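Local coordinates for acyl carrier protein (Leishmania major, PDB 5ZWT) that probably shuttles growing acyl chains during fatty acid biosynthesis on a phosphopantetheine arm, here captured in its apo form, at residues A[20-23]-A[24-27]; A[30-33]-A[34-38]; A[46-49]-A[50-53]. The protein carries 1 engineered substitution. All coordinates share one frame; numbering follows the deposited sequence.

Contact 1 of 3, residues A[20-23]-A[24-27]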
ATOM      1  N   LYS A  20      20.441  13.352   5.126  1.00 39.84           N
ATOM      2  CA  LYS A  20      21.057  14.308   4.217  1.00 38.96           C
ATOM      3  C   LYS A  20      20.049  14.975   3.274  1.00 36.73           C
ATOM      4  O   LYS A  20      20.464  15.736   2.395  1.00 37.14           O
ATOM      5  CB  LYS A  20      22.187  13.629   3.438  1.00 38.86           C
ATOM      6  CG  LYS A  20      23.276  13.007   4.353  1.00 38.77           C
ATOM      7  N   VAL A  21      18.747  14.714   3.454  1.00 34.79           N
ATOM      8  CA  VAL A  21      17.655  15.238   2.625  1.00 34.14           C
ATOM      9  C   VAL A  21      16.914  16.337   3.380  1.00 33.81           C
ATOM     10  O   VAL A  21      16.568  16.163   4.553  1.00 32.15           O
ATOM     11  CB  VAL A  21      16.656  14.123   2.244  1.00 33.42           C
ATOM     12  CG1 VAL A  21      15.411  14.702   1.585  1.00 32.93           C
ATOM     13  CG2 VAL A  21      17.297  13.096   1.328  1.00 33.11           C
ATOM     14  N   ASP A  22      16.641  17.456   2.705  1.00 34.21           N
ATOM     15  CA  ASP A  22      15.664  18.430   3.201  1.00 34.56           C
ATOM     16  C   ASP A  22      14.268  17.947   2.827  1.00 35.02           C
ATOM     17  O   ASP A  22      13.911  17.945   1.645  1.00 34.62           O
ATOM     18  CB  ASP A  22      15.947  19.821   2.639  1.00 37.28           C
ATOM     19  CG  ASP A  22      14.935  20.874   3.103  1.00 38.81           C
ATOM     20  OD1 ASP A  22      13.980  20.554   3.846  1.00 38.26           O
ATOM     21  OD2 ASP A  22      15.119  22.046   2.722  1.00 40.08           O
ATOM     22  N   ALA A  23      13.476  17.543   3.836  1.00 32.22           N
ATOM     23  CA  ALA A  23      12.175  16.931   3.584  1.00 32.57           C
ATOM     24  C   ALA A  23      11.229  17.862   2.844  1.00 33.73           C
ATOM     25  O   ALA A  23      10.359  17.392   2.095  1.00 31.54           O
ATOM     26  CB  ALA A  23      11.532  16.487   4.905  1.00 30.53           C
ATOM     27  N   SER A  24      11.354  19.174   3.055  1.00 36.52           N
ATOM     28  CA  SER A  24      10.415  20.097   2.440  1.00 39.75           C
ATOM     29  C   SER A  24      10.544  20.158   0.921  1.00 43.01           C
ATOM     30  O   SER A  24       9.627  20.665   0.268  1.00 46.78           O
ATOM     31  CB  SER A  24      10.583  21.494   3.041  1.00 41.27           C
ATOM     32  OG  SER A  24      11.823  22.052   2.669  1.00 41.12           O
ATOM     33  N   LYS A  25      11.646  19.678   0.340  1.00 43.20           N
ATOM     34  CA  LYS A  25      11.823  19.720  -1.112  1.00 44.27           C
ATOM     35  C   LYS A  25      11.365  18.458  -1.837  1.00 39.95           C
ATOM     36  O   LYS A  25      11.339  18.453  -3.077  1.00 38.71           O
ATOM     37  CB  LYS A  25      13.286  19.983  -1.463  1.00 48.07           C
ATOM     38  CG  LYS A  25      13.895  21.176  -0.759  1.00 53.29           C
ATOM     39  CD  LYS A  25      15.307  21.414  -1.254  1.00 56.81           C
ATOM     40  CE  LYS A  25      15.287  21.774  -2.729  1.00 59.70           C
ATOM     41  NZ  LYS A  25      14.791  23.160  -2.975  1.00 62.38           N
ATOM     42  N   VAL A  26      10.988  17.412  -1.106  1.00 35.59           N
ATOM     43  CA  VAL A  26      10.704  16.094  -1.675  1.00 32.23           C
ATOM     44  C   VAL A  26       9.300  16.067  -2.278  1.00 32.87           C
ATOM     45  O   VAL A  26       8.321  16.281  -1.569  1.00 32.94           O
ATOM     46  CB  VAL A  26      10.851  15.028  -0.574  1.00 28.11           C
ATOM     47  CG1 VAL A  26      10.365  13.660  -1.035  1.00 27.19           C
ATOM     48  CG2 VAL A  26      12.306  14.948  -0.113  1.00 28.68           C
ATOM     49  N   THR A  27       9.189  15.708  -3.557  1.00 34.95           N
ATOM     50  CA  THR A  27       7.912  15.457  -4.219  1.00 35.83           C
ATOM     51  C   THR A  27       7.947  14.074  -4.842  1.00 34.79           C
ATOM     52  O   THR A  27       8.998  13.430  -4.890  1.00 35.48           O
ATOM     53  CB  THR A  27       7.607  16.489  -5.318  1.00 38.36           C
ATOM     54  OG1 THR A  27       8.439  16.246  -6.464  1.00 38.55           O
ATOM     55  CG2 THR A  27       7.865  17.875  -4.831  1.00 40.56           C
TER
HETATM   56  O   HOH W   1       7.445  17.240   0.883  1.00 50.43           O
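The carboxylate of D22 takes two hydrogen bonds from S24 at one oxygen. S24 N reaches D22 OD1 at 3.1 Å and S24 OG reaches the same OD1 at 2.9 Å, both from one face of the carboxylate and well above its plane. D22 CG, anti to the backbone N (chi1 179°), stands beside the carbonyl carbon, and there OD1 meets the amide and hydroxyl two residues on. S24 OG lies between its own backbone N and carbonyl carbon (chi1 68°). The aliphatic stem of K25 passes D22 OD2, but its amine lies farther off.

Backbone bonds form the second group. K25 N donates to D22 O at 3.1 Å and V26 N to A23 O at 3.3 Å, each spanning three residues. One water donates to A23 O and also to V26 O (2.8 Å), bridging the two carbonyls.

Apolar contact comes last. V21 CG1 touches V26 CG2 at 3.5 Å, the two side chains crossing near a right angle. V26 is buried against L12 and V15 of helix 3-16, whereas D22 and S24 stay at the surface.

The S24 N to D22 OD1 bond, from the N-H of residue i+2 to the side-chain oxygen of residue i, defines an Asx turn, which here leads into a short 3-10 turn in the long loop between helices 3-16 and 40-53.

Contact 2 of 3, residues A[30-33]-A[34-38]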
ATOM      1  N   SER A  30      10.919  13.947  -7.343  1.00 36.23           N
ATOM      2  CA  SER A  30      12.245  14.435  -6.983  1.00 34.88           C
ATOM      3  C   SER A  30      13.328  13.530  -7.554  1.00 35.55           C
ATOM      4  O   SER A  30      13.265  12.299  -7.423  1.00 33.83           O
ATOM      5  CB  SER A  30      12.386  14.527  -5.460  1.00 32.30           C
ATOM      6  OG  SER A  30      11.528  15.537  -4.956  1.00 32.56           O
ATOM      7  N   HIS A  31      14.310  14.149  -8.199  1.00 37.76           N
ATOM      8  CA  HIS A  31      15.523  13.471  -8.632  1.00 40.09           C
ATOM      9  C   HIS A  31      16.563  13.620  -7.540  1.00 36.05           C
ATOM     10  O   HIS A  31      16.783  14.724  -7.029  1.00 33.96           O
ATOM     11  CB  HIS A  31      16.054  14.056  -9.946  1.00 47.78           C
ATOM     12  CG  HIS A  31      15.206  13.742 -11.143  1.00 56.10           C
ATOM     13  ND1 HIS A  31      15.665  12.978 -12.197  1.00 58.33           N
ATOM     14  CD2 HIS A  31      13.947  14.115 -11.472  1.00 62.11           C
ATOM     15  CE1 HIS A  31      14.717  12.877 -13.112  1.00 60.16           C
ATOM     16  NE2 HIS A  31      13.666  13.561 -12.699  1.00 61.91           N
ATOM     17  N   PHE A  32      17.208  12.504  -7.184  1.00 34.42           N
ATOM     18  CA  PHE A  32      18.055  12.519  -5.999  1.00 33.32           C
ATOM     19  C   PHE A  32      19.140  13.583  -6.111  1.00 34.43           C
ATOM     20  O   PHE A  32      19.362  14.351  -5.170  1.00 35.01           O
ATOM     21  CB  PHE A  32      18.667  11.134  -5.778  1.00 31.81           C
ATOM     22  CG  PHE A  32      17.655  10.061  -5.458  1.00 30.96           C
ATOM     23  CD1 PHE A  32      16.443  10.380  -4.876  1.00 30.27           C
ATOM     24  CD2 PHE A  32      17.936   8.730  -5.729  1.00 30.83           C
ATOM     25  CE1 PHE A  32      15.503   9.394  -4.585  1.00 30.61           C
ATOM     26  CE2 PHE A  32      17.013   7.735  -5.419  1.00 31.46           C
ATOM     27  CZ  PHE A  32      15.794   8.073  -4.849  1.00 29.63           C
ATOM     28  N   VAL A  33      19.768  13.702  -7.277  1.00 36.29           N
ATOM     29  CA  VAL A  33      20.902  14.610  -7.429  1.00 39.36           C
ATOM     30  C   VAL A  33      20.455  16.018  -7.803  1.00 42.21           C
ATOM     31  O   VAL A  33      20.757  16.981  -7.090  1.00 41.61           O
ATOM     32  CB  VAL A  33      21.882  14.054  -8.484  1.00 38.96           C
ATOM     33  CG1 VAL A  33      23.041  15.017  -8.674  1.00 39.54           C
ATOM     34  CG2 VAL A  33      22.397  12.694  -8.084  1.00 38.52           C
ATOM     35  N   LYS A  34      19.707  16.180  -8.894  1.00 47.02           N
ATOM     36  CA  LYS A  34      19.433  17.551  -9.323  1.00 52.43           C
ATOM     37  C   LYS A  34      18.437  18.268  -8.419  1.00 49.52           C
ATOM     38  O   LYS A  34      18.555  19.487  -8.258  1.00 51.12           O
ATOM     39  CB  LYS A  34      18.964  17.593 -10.786  1.00 59.18           C
ATOM     40  CG  LYS A  34      17.805  16.701 -11.174  1.00 64.08           C
ATOM     41  CD  LYS A  34      17.357  16.991 -12.618  1.00 69.34           C
ATOM     42  CE  LYS A  34      16.232  16.065 -13.088  1.00 73.29           C
ATOM     43  NZ  LYS A  34      14.850  16.614 -12.882  1.00 75.45           N
ATOM     44  N   ASP A  35      17.552  17.545  -7.725  1.00 47.07           N
ATOM     45  CA  ASP A  35      16.555  18.179  -6.861  1.00 44.45           C
ATOM     46  C   ASP A  35      16.896  18.113  -5.386  1.00 42.23           C
ATOM     47  O   ASP A  35      16.637  19.076  -4.667  1.00 41.73           O
ATOM     48  CB  ASP A  35      15.164  17.547  -7.031  1.00 45.88           C
ATOM     49  CG  ASP A  35      14.578  17.748  -8.405  1.00 46.13           C
ATOM     50  OD1 ASP A  35      14.554  18.905  -8.874  1.00 48.29           O
ATOM     51  OD2 ASP A  35      14.115  16.748  -9.002  1.00 46.56           O
ATOM     52  N   LEU A  36      17.442  17.003  -4.896  1.00 39.52           N
ATOM     53  CA  LEU A  36      17.716  16.885  -3.474  1.00 36.65           C
ATOM     54  C   LEU A  36      19.187  17.044  -3.124  1.00 38.33           C
ATOM     55  O   LEU A  36      19.532  16.996  -1.940  1.00 37.26           O
ATOM     56  CB  LEU A  36      17.190  15.548  -2.951  1.00 34.03           C
ATOM     57  CG  LEU A  36      15.751  15.261  -3.357  1.00 32.79           C
ATOM     58  CD1 LEU A  36      15.337  13.870  -2.829  1.00 31.10           C
ATOM     59  CD2 LEU A  36      14.842  16.364  -2.848  1.00 31.48           C
ATOM     60  N   GLY A  37      20.054  17.258  -4.113  1.00 40.37           N
ATOM     61  CA  GLY A  37      21.453  17.559  -3.856  1.00 41.72           C
ATOM     62  C   GLY A  37      22.271  16.445  -3.243  1.00 42.18           C
ATOM     63  O   GLY A  37      23.340  16.710  -2.679  1.00 42.86           O
ATOM     64  N   LEU A  38      21.821  15.202  -3.360  1.00 41.69           N
ATOM     65  CA  LEU A  38      22.551  14.071  -2.811  1.00 42.10           C
ATOM     66  C   LEU A  38      23.679  13.648  -3.742  1.00 43.80           C
ATOM     67  O   LEU A  38      23.588  13.801  -4.964  1.00 44.22           O
ATOM     68  CB  LEU A  38      21.603  12.894  -2.608  1.00 38.31           C
ATOM     69  CG  LEU A  38      20.340  13.183  -1.798  1.00 35.73           C
ATOM     70  CD1 LEU A  38      19.454  11.980  -1.911  1.00 35.80           C
ATOM     71  CD2 LEU A  38      20.678  13.444  -0.341  1.00 34.96           C
TER
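H31 and D35 grip each other reciprocally. H31 N donates to D35 OD2 at 2.7 Å along a nearly straight line (171°), using the anti lone pair of the carboxylate, while D35 N returns a bond to H31 O at 3.0 Å. D35 CG stands anti to its own carbonyl carbon (chi1 -65°), which turns the carboxylate back toward H31 N. H31 O also receives L36 N at 3.2 Å, so this one carbonyl holds two consecutive amides. Farther on, L38 N bonds to F32 O at 3.2 Å, while the bond from G37 N to V33 O is weak; the positive phi of G37 (67°) lets the chain bend back there.

On the packed side, where S30, F32 and L38 are buried, the contacts are apolar: F32 CB lies 4.0 Å from L38 CD1, and L36 CD1 sits 4.2 Å from F32 CD1, at the edge of the ring. S30 CB adds a contact to L36, and the S30 hydroxyl binds T27 N.

V33, K34 and G37 form the exposed side. The K34 end is modelled over one face of the H31 imidazole, implausibly close, so its exact placement is doubtful; NZ also has a long salt bridge to D35 OD2 (4.0 Å).

Toward the core, F32 packs on V43 and V46 of helix 40-53 and on I66, and L38 also meets V43; backbone bonds from S30 to I69 and from F32 to Q67 tie the loop to the start of helix 69-78 and the chain before it.

Contact 3 of 3, residues A[46-49]-A[50-53]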
ATOM      1  N   VAL A  46      20.229   5.860   0.537  1.00 30.04           N
ATOM      2  CA  VAL A  46      18.789   6.001   0.333  1.00 29.34           C
ATOM      3  C   VAL A  46      18.219   4.732  -0.296  1.00 30.58           C
ATOM      4  O   VAL A  46      17.163   4.233   0.116  1.00 29.39           O
ATOM      5  CB  VAL A  46      18.509   7.255  -0.520  1.00 29.65           C
ATOM      6  CG1 VAL A  46      17.120   7.260  -1.041  1.00 29.56           C
ATOM      7  CG2 VAL A  46      18.770   8.509   0.329  1.00 28.62           C
ATOM      8  N   VAL A  47      18.904   4.200  -1.316  1.00 30.65           N
ATOM      9  CA  VAL A  47      18.506   2.929  -1.923  1.00 32.92           C
ATOM     10  C   VAL A  47      18.476   1.815  -0.872  1.00 34.64           C
ATOM     11  O   VAL A  47      17.553   0.988  -0.841  1.00 34.07           O
ATOM     12  CB  VAL A  47      19.456   2.594  -3.091  1.00 34.04           C
ATOM     13  CG1 VAL A  47      19.291   1.150  -3.534  1.00 34.82           C
ATOM     14  CG2 VAL A  47      19.219   3.537  -4.260  1.00 33.53           C
ATOM     15  N   PHE A  48      19.468   1.785   0.024  1.00 34.97           N
ATOM     16  CA  PHE A  48      19.471   0.751   1.059  1.00 36.48           C
ATOM     17  C   PHE A  48      18.272   0.908   1.994  1.00 35.96           C
ATOM     18  O   PHE A  48      17.627  -0.084   2.355  1.00 36.19           O
ATOM     19  CB  PHE A  48      20.788   0.784   1.840  1.00 37.02           C
ATOM     20  CG  PHE A  48      20.831  -0.162   3.044  1.00 35.34           C
ATOM     21  CD1 PHE A  48      21.036  -1.523   2.872  1.00 35.29           C
ATOM     22  CD2 PHE A  48      20.699   0.324   4.327  1.00 35.87           C
ATOM     23  CE1 PHE A  48      21.094  -2.392   3.980  1.00 36.06           C
ATOM     24  CE2 PHE A  48      20.735  -0.536   5.442  1.00 36.49           C
ATOM     25  CZ  PHE A  48      20.939  -1.886   5.265  1.00 36.18           C
ATOM     26  N   ALA A  49      17.932   2.149   2.370  1.00 35.16           N
ATOM     27  CA  ALA A  49      16.761   2.359   3.218  1.00 34.16           C
ATOM     28  C   ALA A  49      15.473   1.951   2.512  1.00 34.82           C
ATOM     29  O   ALA A  49      14.512   1.498   3.164  1.00 32.72           O
ATOM     30  CB  ALA A  49      16.688   3.813   3.672  1.00 33.81           C
ATOM     31  N   ILE A  50      15.417   2.131   1.190  1.00 33.20           N
ATOM     32  CA  ILE A  50      14.286   1.626   0.410  1.00 33.85           C
ATOM     33  C   ILE A  50      14.272   0.099   0.419  1.00 36.96           C
ATOM     34  O   ILE A  50      13.204  -0.524   0.514  1.00 36.25           O
ATOM     35  CB  ILE A  50      14.339   2.195  -1.024  1.00 32.89           C
ATOM     36  CG1 ILE A  50      14.062   3.698  -1.005  1.00 31.48           C
ATOM     37  CG2 ILE A  50      13.360   1.480  -1.957  1.00 32.88           C
ATOM     38  CD1 ILE A  50      14.280   4.387  -2.365  1.00 30.83           C
ATOM     39  N   GLU A  51      15.454  -0.531   0.365  1.00 38.31           N
ATOM     40  CA  GLU A  51      15.500  -1.990   0.427  1.00 41.68           C
ATOM     41  C   GLU A  51      14.955  -2.492   1.750  1.00 42.42           C
ATOM     42  O   GLU A  51      14.274  -3.522   1.796  1.00 43.80           O
ATOM     43  CB  GLU A  51      16.923  -2.525   0.232  1.00 41.44           C
ATOM     44  CG  GLU A  51      17.534  -2.373  -1.168  1.00 42.25           C
ATOM     45  CD  GLU A  51      18.887  -3.062  -1.252  1.00 43.62           C
ATOM     46  OE1 GLU A  51      19.078  -3.913  -2.154  1.00 44.54           O
ATOM     47  OE2 GLU A  51      19.732  -2.803  -0.365  1.00 43.75           O
ATOM     48  N   GLN A  52      15.253  -1.775   2.840  1.00 44.19           N
ATOM     49  CA  GLN A  52      14.803  -2.195   4.160  1.00 45.20           C
ATOM     50  C   GLN A  52      13.341  -1.854   4.390  1.00 42.23           C
ATOM     51  O   GLN A  52      12.652  -2.560   5.138  1.00 40.54           O
ATOM     52  CB  GLN A  52      15.670  -1.552   5.246  1.00 50.07           C
ATOM     53  CG  GLN A  52      17.092  -2.089   5.326  1.00 54.60           C
ATOM     54  CD  GLN A  52      17.139  -3.598   5.591  1.00 59.60           C
ATOM     55  OE1 GLN A  52      17.585  -4.383   4.742  1.00 60.42           O
ATOM     56  NE2 GLN A  52      16.669  -4.008   6.770  1.00 63.99           N
ATOM     57  N   GLU A  53      12.847  -0.776   3.779  1.00 38.64           N
ATOM     58  CA  GLU A  53      11.441  -0.451   3.948  1.00 37.69           C
ATOM     59  C   GLU A  53      10.561  -1.510   3.299  1.00 38.33           C
ATOM     60  O   GLU A  53       9.545  -1.921   3.872  1.00 37.87           O
ATOM     61  CB  GLU A  53      11.145   0.935   3.359  1.00 35.53           C
ATOM     62  CG  GLU A  53       9.657   1.247   3.212  1.00 33.47           C
ATOM     63  CD  GLU A  53       8.932   1.336   4.560  1.00 34.48           C
ATOM     64  OE1 GLU A  53       7.694   1.200   4.567  1.00 33.14           O
ATOM     65  OE2 GLU A  53       9.581   1.531   5.614  1.00 34.49           O
TER
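From V46 to E53 the backbone is regular alpha-helix, with four successive i to i+4 hydrogen bonds such as I50 N to V46 O and E53 N to A49 O, both 2.9 Å long, and donors tilted no more than 30° from the carbonyl planes.

The main side-chain contact lies on the outer face. F48 and Q52, one turn apart, run side by side in the same direction, and Q52 CG sits over one face of the F48 ring, 4.1 Å from its centroid and displaced toward the rim, in a CH-pi contact. The amide and ring planes are only 20° apart, so Q52 spreads roughly along the ring. Q52 bends at chi2 (-59°), and that bend carries its amide alongside the aromatic group.

E51 approaches F48 differently. The two side chains cross at about a right angle, with E51 OE2 3.7 Å from F48 CD1 in an oblique position, while E51 OE1 accepts from I58 N, tying the helix to the following loop.

On the buried face, I50 CD1 is 4.3 Å from V46 CG1, a light apolar contact within the same helical stripe.

That stripe faces the bundle: I50 packs on V14 of helix 3-16 and on A72 and I76 of helix 69-78, while V46 meets F18 and F32. E53 OE1 takes both a salt bridge from R10 of helix 3-16 and a hydrogen bond from the N of G1 of the second subunit.

The contacts follow one another in series through the loop between helices 3-16 and 40-53 and then along the latter helix. Contacts 1 and 2 have centres about 9 Å apart and touch directly: V21 CG2 packs 3.8 Å from L38 CD2, and K25 CE lies 3.6 Å from D35 O. Contact 3 is centred about 16 Å from each of the others. It meets contact 2 where V46 CG1 approaches F32 CZ at 4.1 Å, but does not touch contact 1, whose nearest atoms are about 5 Å away. Shortly after L38 begins helix 40-53, where an engineered alanine replaces a serine that is probably the phosphopantetheine attachment point, as in this family; contact 2 thus leads into that site.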